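Local coordinates for protein probable acetyltransferase (Thermus thermophilus, PDB 3EXN) that binds acetyl-coenzyme A and probably transfers its acetyl group to an acceptor, as a GCN5-related N-acetyltransferase, at residues A[103-106]-A[107-110]; A[95-98]-A[99-102]; A[48-51]-A[52-56]. All coordinates share one frame; numbering follows the deposited sequence.

Interaction 1 of 3, residues A[103-106]-A[107-110]; sequences RGLG and RQAL. With ACO (acetyl coenzyme *a), chain C.
The flat groups that meet between Gly104 and Gln108 are peptide units: Gln108 N gives its hydrogen to Gly104 O at 3.1 Å, with the donor tilted 17° from the carbonyl plane. One residue on, Ala109 N reaches Leu105 O at 2.9 Å, and Leu110 N bonds to Gly106 O in the same way. Ala109 CB rests 3.4 Å from Leu105 O.

These bonds open a helix at Gly104, its N-cap, and three amides at this end, those of Gly104, Gly106 and Arg107, bind the diphosphate of acetyl-coenzyme A. Gly104 N binds O1A at 2.8 Å and Arg107 N binds O2A at 2.9 Å, both on the phosphate of P1A, while Gly106 N holds O5A of the second phosphate at 2.8 Å. This is the Gln-x-x-Gly-x-Gly signature of the GNAT family, in which the positive end of the helix dipole probably helps to steady the diphosphate's negative charge. Gly106 has a bare CA facing the ligand, where any CB would fall 2.0 Å from O6A.

Arg107 touches the ligand with its backbone N and with CB. With CG anti to the backbone N (chi1 175°) and the chain extended to NE, the guanidinium is carried away from the turn, and NH1 hydrogen-bonds Gln141 OE1.

Along its length the helix packs on the sheet: Leu105 on Leu69 and Ile96, Ala109 on Leu67 and Leu94, and Leu110 on Leu91, placing this turn in the beta-alpha-beta crossover from strand 89-96 through helix 105-115 to strand 122-128.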
loop_
_atom_site.group_PDB
_atom_site.type_symbol
_atom_site.label_atom_id
_atom_site.label_comp_id
_atom_site.label_asym_id
_atom_site.label_seq_id
_atom_site.Cartn_x
_atom_site.Cartn_y
_atom_site.Cartn_z
ATOM N N ARG A 103 1.979 -13.524 7.851
ATOM C CA ARG A 103 0.876 -14.494 7.866
ATOM C C ARG A 103 0.225 -14.551 6.484
ATOM O O ARG A 103 -0.860 -15.075 6.337
ATOM C CB ARG A 103 -0.206 -14.121 8.883
ATOM C CG ARG A 103 0.305 -13.621 10.227
ATOM C CD ARG A 103 -0.810 -13.549 11.281
ATOM N NE ARG A 103 -2.095 -13.110 10.711
ATOM C CZ ARG A 103 -3.275 -13.222 11.329
ATOM N NH1 ARG A 103 -4.382 -12.812 10.736
ATOM N NH2 ARG A 103 -3.355 -13.748 12.543
ATOM N N GLY A 104 0.884 -14.002 5.481
ATOM C CA GLY A 104 0.353 -13.995 4.130
ATOM C C GLY A 104 -0.633 -12.909 3.770
ATOM O O GLY A 104 -1.163 -12.922 2.641
ATOM N N LEU A 105 -0.880 -11.957 4.665
ATOM C CA LEU A 105 -1.873 -10.916 4.379
ATOM C C LEU A 105 -1.437 -9.917 3.277
ATOM O O LEU A 105 -2.290 -9.443 2.498
ATOM C CB LEU A 105 -2.251 -10.183 5.640
ATOM C CG LEU A 105 -2.879 -11.008 6.749
ATOM C CD1 LEU A 105 -3.010 -10.171 7.970
ATOM C CD2 LEU A 105 -4.277 -11.597 6.385
ATOM N N GLY A 106 -0.129 -9.665 3.170
ATOM C CA GLY A 106 0.422 -8.770 2.133
ATOM C C GLY A 106 0.142 -9.378 0.775
ATOM O O GLY A 106 -0.377 -8.691 -0.136
ATOM N N ARG A 107 0.425 -10.678 0.643
ATOM C CA ARG A 107 0.169 -11.353 -0.630
ATOM C C ARG A 107 -1.337 -11.380 -0.974
ATOM O O ARG A 107 -1.737 -11.131 -2.102
ATOM C CB ARG A 107 0.722 -12.805 -0.633
ATOM C CG ARG A 107 0.326 -13.521 -1.922
ATOM C CD ARG A 107 0.955 -14.921 -2.096
ATOM N NE ARG A 107 0.354 -15.616 -3.239
ATOM C CZ ARG A 107 0.620 -15.380 -4.537
ATOM N NH1 ARG A 107 1.504 -14.455 -4.923
ATOM N NH2 ARG A 107 -0.006 -16.089 -5.479
ATOM N N GLN A 108 -2.165 -11.637 0.015
ATOM C CA GLN A 108 -3.609 -11.718 -0.212
ATOM C C GLN A 108 -4.139 -10.349 -0.693
ATOM O O GLN A 108 -4.975 -10.305 -1.620
ATOM C CB GLN A 108 -4.355 -12.153 1.053
ATOM C CG GLN A 108 -5.838 -12.493 0.755
ATOM C CD GLN A 108 -6.663 -12.836 1.975
ATOM O OE1 GLN A 108 -6.151 -13.293 3.024
ATOM N NE2 GLN A 108 -7.936 -12.601 1.856
ATOM N N ALA A 109 -3.648 -9.265 -0.065
ATOM C CA ALA A 109 -4.128 -7.892 -0.368
ATOM C C ALA A 109 -3.753 -7.542 -1.819
ATOM O O ALA A 109 -4.549 -6.980 -2.586
ATOM C CB ALA A 109 -3.542 -6.863 0.607
ATOM N N LEU A 110 -2.537 -7.917 -2.192
ATOM C CA LEU A 110 -2.041 -7.640 -3.529
ATOM C C LEU A 110 -2.826 -8.411 -4.595
ATOM O O LEU A 110 -3.186 -7.847 -5.675
ATOM C CB LEU A 110 -0.568 -8.021 -3.605
ATOM C CG LEU A 110 0.280 -7.478 -4.715
ATOM C CD1 LEU A 110 0.133 -5.946 -4.803
ATOM C CD2 LEU A 110 1.731 -7.912 -4.405
HETATM O O5B ACO C . 4.659 -12.752 2.523
HETATM P P1A ACO C . 3.417 -12.173 3.446
HETATM O O1A ACO C . 3.417 -12.945 4.765
HETATM O O2A ACO C . 2.215 -11.979 2.536
HETATM O O3A ACO C . 4.012 -10.685 3.741
HETATM P P2A ACO C . 3.334 -9.630 4.725
HETATM O O4A ACO C . 4.315 -9.488 5.894
HETATM O O5A ACO C . 1.925 -10.020 5.098
HETATM O O6A ACO C . 3.390 -8.322 3.727
HETATM C CBP ACO C . 4.805 -6.302 3.541
HETATM C CCP ACO C . 4.603 -7.783 3.170
HETATM C CDP ACO C . 3.658 -5.556 2.885
HETATM C CEP ACO C . 6.117 -5.754 2.987
HETATM C CAP ACO C . 4.761 -6.132 5.084
HETATM O OAP ACO C . 5.853 -6.852 5.714
HETATM C C9P ACO C . 4.887 -4.691 5.540
HETATM O O9P ACO C . 3.906 -3.987 5.728
HETATM N N8P ACO C . 6.122 -4.241 5.753
HETATM C C7P ACO C . 6.408 -2.894 6.285
HETATM C C6P ACO C . 5.937 -1.757 5.380
HETATM C C5P ACO C . 6.563 -1.863 3.997
HETATM O O5P ACO C . 7.773 -2.132 3.837
HETATM N N4P ACO C . 5.718 -1.654 2.976
HETATM C C3P ACO C . 6.167 -1.699 1.602
HETATM C C2P ACO C . 6.596 -0.338 1.114
HETATM S S1P ACO C . 7.104 -0.351 -0.612
HETATM C C ACO C . 5.546 -0.331 -1.273
HETATM O O ACO C . 4.598 -0.332 -0.531
HETATM C CH3 ACO C . 5.347 -0.313 -2.776
#

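Interaction 2 of 3, residues A[95-98]-A[99-102]; sequences LIRE and DHQG. With ACO (acetyl coenzyme *a), chain C.
Arg97 O takes the N-H of His100 at 2.8 Å as the chain leaves strand 89-96 and rounds a short 3-10 turn, with a weak bond from Gln101 N to Glu98 O after it. Across this turn Arg97 grips Asp99 side-on: NE meets OD1 at 3.0 Å, and NH2 meets the syn lone pair of OD2 at 3.1 Å. The Asp99 carboxylate stands between its own N and carbonyl carbon (chi1 60°), turned back to the arginine, and OD1 also accepts His100 ND1 at 2.8 Å, from well above the carboxylate plane. Arg97 NH2 lies at the edge of the imidazole, the two planes 78° apart.

In the GNAT fold this is the link from the coenzyme-binding strand to the diphosphate loop, and Ile96 N and Gly102 N hold ACO O9P and O4A at its two ends. Arg97 NH1 has a second acid, Glu72, so a methionine in its place would probably leave both carboxylates without their cationic mate and Asp99 freer to turn. Gln101, the glutamine of the family signature, reaches with an extended chain to Ile96: NE2 bonds Ile96 O at 2.9 Å, and OE1 takes a hydrogen bond from Lys133.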
loop_
_atom_site.group_PDB
_atom_site.type_symbol
_atom_site.label_atom_id
_atom_site.label_comp_id
_atom_site.label_asym_id
_atom_site.label_seq_id
_atom_site.Cartn_x
_atom_site.Cartn_y
_atom_site.Cartn_z
ATOM N N LEU A 95 1.003 -1.646 3.356
ATOM C CA LEU A 95 1.432 -1.763 4.723
ATOM C C LEU A 95 0.526 -2.773 5.474
ATOM O O LEU A 95 -0.682 -2.644 5.463
ATOM C CB LEU A 95 1.398 -0.371 5.387
ATOM C CG LEU A 95 1.703 -0.317 6.897
ATOM C CD1 LEU A 95 3.029 -1.000 7.194
ATOM C CD2 LEU A 95 1.762 1.155 7.370
ATOM N N ILE A 96 1.129 -3.767 6.108
ATOM C CA ILE A 96 0.414 -4.645 7.055
ATOM C C ILE A 96 0.871 -4.245 8.444
ATOM O O ILE A 96 2.081 -4.103 8.724
ATOM C CB ILE A 96 0.709 -6.154 6.778
ATOM C CG1 ILE A 96 0.361 -6.563 5.340
ATOM C CG2 ILE A 96 0.022 -7.059 7.827
ATOM C CD1 ILE A 96 -1.139 -6.375 5.001
ATOM N N ARG A 97 -0.104 -4.037 9.333
ATOM C CA ARG A 97 0.146 -3.651 10.706
ATOM C C ARG A 97 1.124 -4.650 11.326
ATOM O O ARG A 97 1.019 -5.868 11.107
ATOM C CB ARG A 97 -1.183 -3.665 11.480
ATOM C CG ARG A 97 -1.373 -2.583 12.479
ATOM C CD ARG A 97 -2.765 -2.671 13.083
ATOM N NE ARG A 97 -2.880 -3.745 14.079
ATOM C CZ ARG A 97 -4.012 -4.072 14.704
ATOM N NH1 ARG A 97 -5.150 -3.430 14.438
ATOM N NH2 ARG A 97 -4.001 -5.021 15.641
ATOM N N GLU A 98 2.030 -4.133 12.143
ATOM C CA GLU A 98 3.246 -4.837 12.458
ATOM C C GLU A 98 2.957 -6.145 13.208
ATOM O O GLU A 98 3.608 -7.166 12.946
ATOM C CB GLU A 98 4.149 -3.908 13.261
ATOM C CG GLU A 98 5.601 -4.207 13.171
ATOM C CD GLU A 98 6.451 -3.078 13.743
ATOM O OE1 GLU A 98 6.381 -1.929 13.261
ATOM O OE2 GLU A 98 7.211 -3.387 14.650
ATOM N N ASP A 99 1.940 -6.145 14.083
ATOM C CA ASP A 99 1.532 -7.381 14.761
ATOM C C ASP A 99 0.849 -8.449 13.896
ATOM O O ASP A 99 0.614 -9.552 14.386
ATOM C CB ASP A 99 0.677 -7.110 16.009
ATOM C CG ASP A 99 -0.616 -6.368 15.713
ATOM O OD1 ASP A 99 -0.899 -6.002 14.553
ATOM O OD2 ASP A 99 -1.348 -6.101 16.689
ATOM N N HIS A 100 0.547 -8.141 12.630
ATOM C CA HIS A 100 -0.111 -9.079 11.709
ATOM C C HIS A 100 0.758 -9.454 10.507
ATOM O O HIS A 100 0.285 -10.097 9.557
ATOM C CB HIS A 100 -1.444 -8.467 11.225
ATOM C CG HIS A 100 -2.546 -8.553 12.232
ATOM N ND1 HIS A 100 -2.742 -7.597 13.210
ATOM C CD2 HIS A 100 -3.520 -9.479 12.414
ATOM C CE1 HIS A 100 -3.770 -7.947 13.968
ATOM N NE2 HIS A 100 -4.261 -9.082 13.505
ATOM N N GLN A 101 2.048 -9.073 10.554
ATOM C CA GLN A 101 2.970 -9.377 9.468
ATOM C C GLN A 101 3.361 -10.867 9.447
ATOM O O GLN A 101 3.239 -11.576 10.448
ATOM C CB GLN A 101 4.234 -8.456 9.513
ATOM C CG GLN A 101 3.983 -7.005 9.054
ATOM C CD GLN A 101 5.127 -6.041 9.269
ATOM O OE1 GLN A 101 6.213 -6.430 9.703
ATOM N NE2 GLN A 101 4.896 -4.765 8.963
ATOM N N GLY A 102 3.811 -11.334 8.288
ATOM C CA GLY A 102 4.286 -12.717 8.152
ATOM C C GLY A 102 3.238 -13.847 8.162
ATOM O O GLY A 102 3.578 -15.004 8.453
HETATM O O5B ACO C . 4.659 -12.752 2.523
HETATM P P1A ACO C . 3.417 -12.173 3.446
HETATM O O1A ACO C . 3.417 -12.945 4.765
HETATM O O2A ACO C . 2.215 -11.979 2.536
HETATM O O3A ACO C . 4.012 -10.685 3.741
HETATM P P2A ACO C . 3.334 -9.630 4.725
HETATM O O4A ACO C . 4.315 -9.488 5.894
HETATM O O5A ACO C . 1.925 -10.020 5.098
HETATM O O6A ACO C . 3.390 -8.322 3.727
HETATM C CBP ACO C . 4.805 -6.302 3.541
HETATM C CCP ACO C . 4.603 -7.783 3.170
HETATM C CDP ACO C . 3.658 -5.556 2.885
HETATM C CEP ACO C . 6.117 -5.754 2.987
HETATM C CAP ACO C . 4.761 -6.132 5.084
HETATM O OAP ACO C . 5.853 -6.852 5.714
HETATM C C9P ACO C . 4.887 -4.691 5.540
HETATM O O9P ACO C . 3.906 -3.987 5.728
HETATM N N8P ACO C . 6.122 -4.241 5.753
HETATM C C7P ACO C . 6.408 -2.894 6.285
HETATM C C6P ACO C . 5.937 -1.757 5.380
HETATM C C5P ACO C . 6.563 -1.863 3.997
HETATM O O5P ACO C . 7.773 -2.132 3.837
HETATM N N4P ACO C . 5.718 -1.654 2.976
HETATM C C3P ACO C . 6.167 -1.699 1.602
HETATM C C2P ACO C . 6.596 -0.338 1.114
HETATM S S1P ACO C . 7.104 -0.351 -0.612
HETATM C C ACO C . 5.546 -0.331 -1.273
HETATM O O ACO C . 4.598 -0.332 -0.531
HETATM C CH3 ACO C . 5.347 -0.313 -2.776
#

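Interaction 3 of 3, residues A[48-51]-A[52-56]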
loop_
_atom_site.group_PDB
_atom_site.type_symbol
_atom_site.label_atom_id
_atom_site.label_comp_id
_atom_site.label_asym_id
_atom_site.label_seq_id
_atom_site.Cartn_x
_atom_site.Cartn_y
_atom_site.Cartn_z
ATOM N N ASP A 48 -1.982 15.443 9.677
ATOM C CA ASP A 48 -1.333 14.949 8.441
ATOM C C ASP A 48 -2.222 13.902 7.709
ATOM O O ASP A 48 -2.379 13.940 6.483
ATOM C CB ASP A 48 0.016 14.202 8.747
ATOM C CG ASP A 48 1.192 15.105 9.252
ATOM O OD1 ASP A 48 1.237 16.337 9.045
ATOM O OD2 ASP A 48 2.158 14.500 9.832
ATOM N N VAL A 49 -2.751 12.932 8.455
ATOM C CA VAL A 49 -3.549 11.803 7.827
ATOM C C VAL A 49 -4.840 12.375 7.192
ATOM O O VAL A 49 -5.221 12.070 6.024
ATOM C CB VAL A 49 -3.869 10.736 8.852
ATOM C CG1 VAL A 49 -4.857 9.721 8.240
ATOM C CG2 VAL A 49 -2.543 10.011 9.325
ATOM N N VAL A 50 -5.479 13.291 7.920
ATOM C CA VAL A 50 -6.664 13.967 7.375
ATOM C C VAL A 50 -6.330 14.670 6.069
ATOM O O VAL A 50 -7.022 14.466 5.071
ATOM C CB VAL A 50 -7.268 14.949 8.394
ATOM C CG1 VAL A 50 -8.343 15.877 7.715
ATOM C CG2 VAL A 50 -7.823 14.141 9.602
ATOM N N ARG A 51 -5.274 15.482 6.070
ATOM C CA ARG A 51 -4.876 16.204 4.871
ATOM C C ARG A 51 -4.628 15.234 3.689
ATOM O O ARG A 51 -5.085 15.460 2.572
ATOM C CB ARG A 51 -3.655 17.051 5.191
ATOM C CG ARG A 51 -3.111 17.859 4.082
ATOM C CD ARG A 51 -1.993 18.732 4.607
ATOM N NE ARG A 51 -2.439 19.549 5.747
ATOM C CZ ARG A 51 -1.986 19.486 7.009
ATOM N NH1 ARG A 51 -1.017 18.639 7.375
ATOM N NH2 ARG A 51 -2.508 20.307 7.925
ATOM N N ASP A 52 -3.916 14.151 3.946
ATOM C CA ASP A 52 -3.606 13.181 2.917
ATOM C C ASP A 52 -4.869 12.496 2.364
ATOM O O ASP A 52 -4.967 12.263 1.188
ATOM C CB ASP A 52 -2.581 12.188 3.467
ATOM C CG ASP A 52 -1.165 12.792 3.558
ATOM O OD1 ASP A 52 -0.902 13.873 2.960
ATOM O OD2 ASP A 52 -0.302 12.192 4.219
ATOM N N LEU A 53 -5.826 12.167 3.228
ATOM C CA LEU A 53 -7.098 11.612 2.775
ATOM C C LEU A 53 -7.949 12.593 1.969
ATOM O O LEU A 53 -8.605 12.200 1.009
ATOM C CB LEU A 53 -7.879 11.014 3.946
ATOM C CG LEU A 53 -7.260 9.771 4.589
ATOM C CD1 LEU A 53 -8.020 9.396 5.822
ATOM C CD2 LEU A 53 -7.141 8.565 3.575
ATOM N N GLN A 54 -7.876 13.875 2.293
ATOM C CA GLN A 54 -8.624 14.905 1.530
ATOM C C GLN A 54 -8.086 15.028 0.109
ATOM O O GLN A 54 -8.854 15.177 -0.871
ATOM C CB GLN A 54 -8.550 16.237 2.261
ATOM C CG GLN A 54 -9.292 16.228 3.569
ATOM C CD GLN A 54 -9.092 17.482 4.414
ATOM O OE1 GLN A 54 -8.075 18.188 4.318
ATOM N NE2 GLN A 54 -10.058 17.751 5.255
ATOM N N THR A 55 -6.770 14.943 0.015
ATOM C CA THR A 55 -6.075 14.969 -1.250
ATOM C C THR A 55 -6.474 13.780 -2.122
ATOM O O THR A 55 -6.740 13.954 -3.303
ATOM C CB THR A 55 -4.519 15.041 -1.079
ATOM O OG1 THR A 55 -4.156 16.249 -0.382
ATOM C CG2 THR A 55 -3.882 15.045 -2.423
ATOM N N LEU A 56 -6.505 12.566 -1.571
ATOM C CA LEU A 56 -6.834 11.398 -2.406
ATOM C C LEU A 56 -8.313 11.331 -2.745
ATOM O O LEU A 56 -8.679 10.825 -3.819
ATOM C CB LEU A 56 -6.313 10.083 -1.810
ATOM C CG LEU A 56 -7.002 9.325 -0.677
ATOM C CD1 LEU A 56 -8.219 8.493 -1.205
ATOM C CD2 LEU A 56 -6.004 8.400 0.049
#
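Arg51 O is gripped twice by Thr55, whose backbone N and OG1 reach it at 3.1 Å and 3.2 Å from opposite faces of the carbonyl plane. The hydroxyl comes in 36° out of that plane; OG1 sits beside its own backbone N (chi1 -61°), which turns it back along the helix to the carbonyl one turn earlier. Asp52, Leu53 and Gln54 make the ordinary i to i+4 bonds, the shortest being Leu53 N to Val49 O at 2.9 Å.

All of this is one stretch of the amphipathic helix 46-57, which packs on helix 22-30 in the N-terminal half of the GNAT fold. On its buried side Val49 and Leu53 run side by side, CG1 of the valine 4.0 Å from CD1 of the leucine. Val49 also packs on Leu25 and Phe29, Leu53 on Ala22, and Leu56 farther along on Ala64 and Tyr76 of the sheet. Toward solvent, the extended Gln54 chain lies across Val50, bringing NE2 to 3.5 Å from Val50 CG1. Arg51 bends at chi3 to bring NH1 back toward Asp48 OD1, a long salt bridge of 3.6 Å with the carboxylate oxygen in the plane of the guanidinium.

From the N terminus, interaction 3 comes first, on helix 46-57, and closes within that helix before the chain enters the central strands. Interaction 2 follows where strand 89-96 ends, turning the chain into the loop that leads to helix 105-115. Interaction 1 starts at the very next residue and opens that helix. The three run in series; none nests in or crosses another. Interactions 1 and 2 touch, Leu105 CD1 lying 3.7 Å from His100 O, and together they clasp the coenzyme between strand end and helix start. Interaction 3 lies on the opposite side of the chain's centre from interaction 1, their centres about 25 Å apart, and stays wholly within helix 46-57, which packs on helix 22-30.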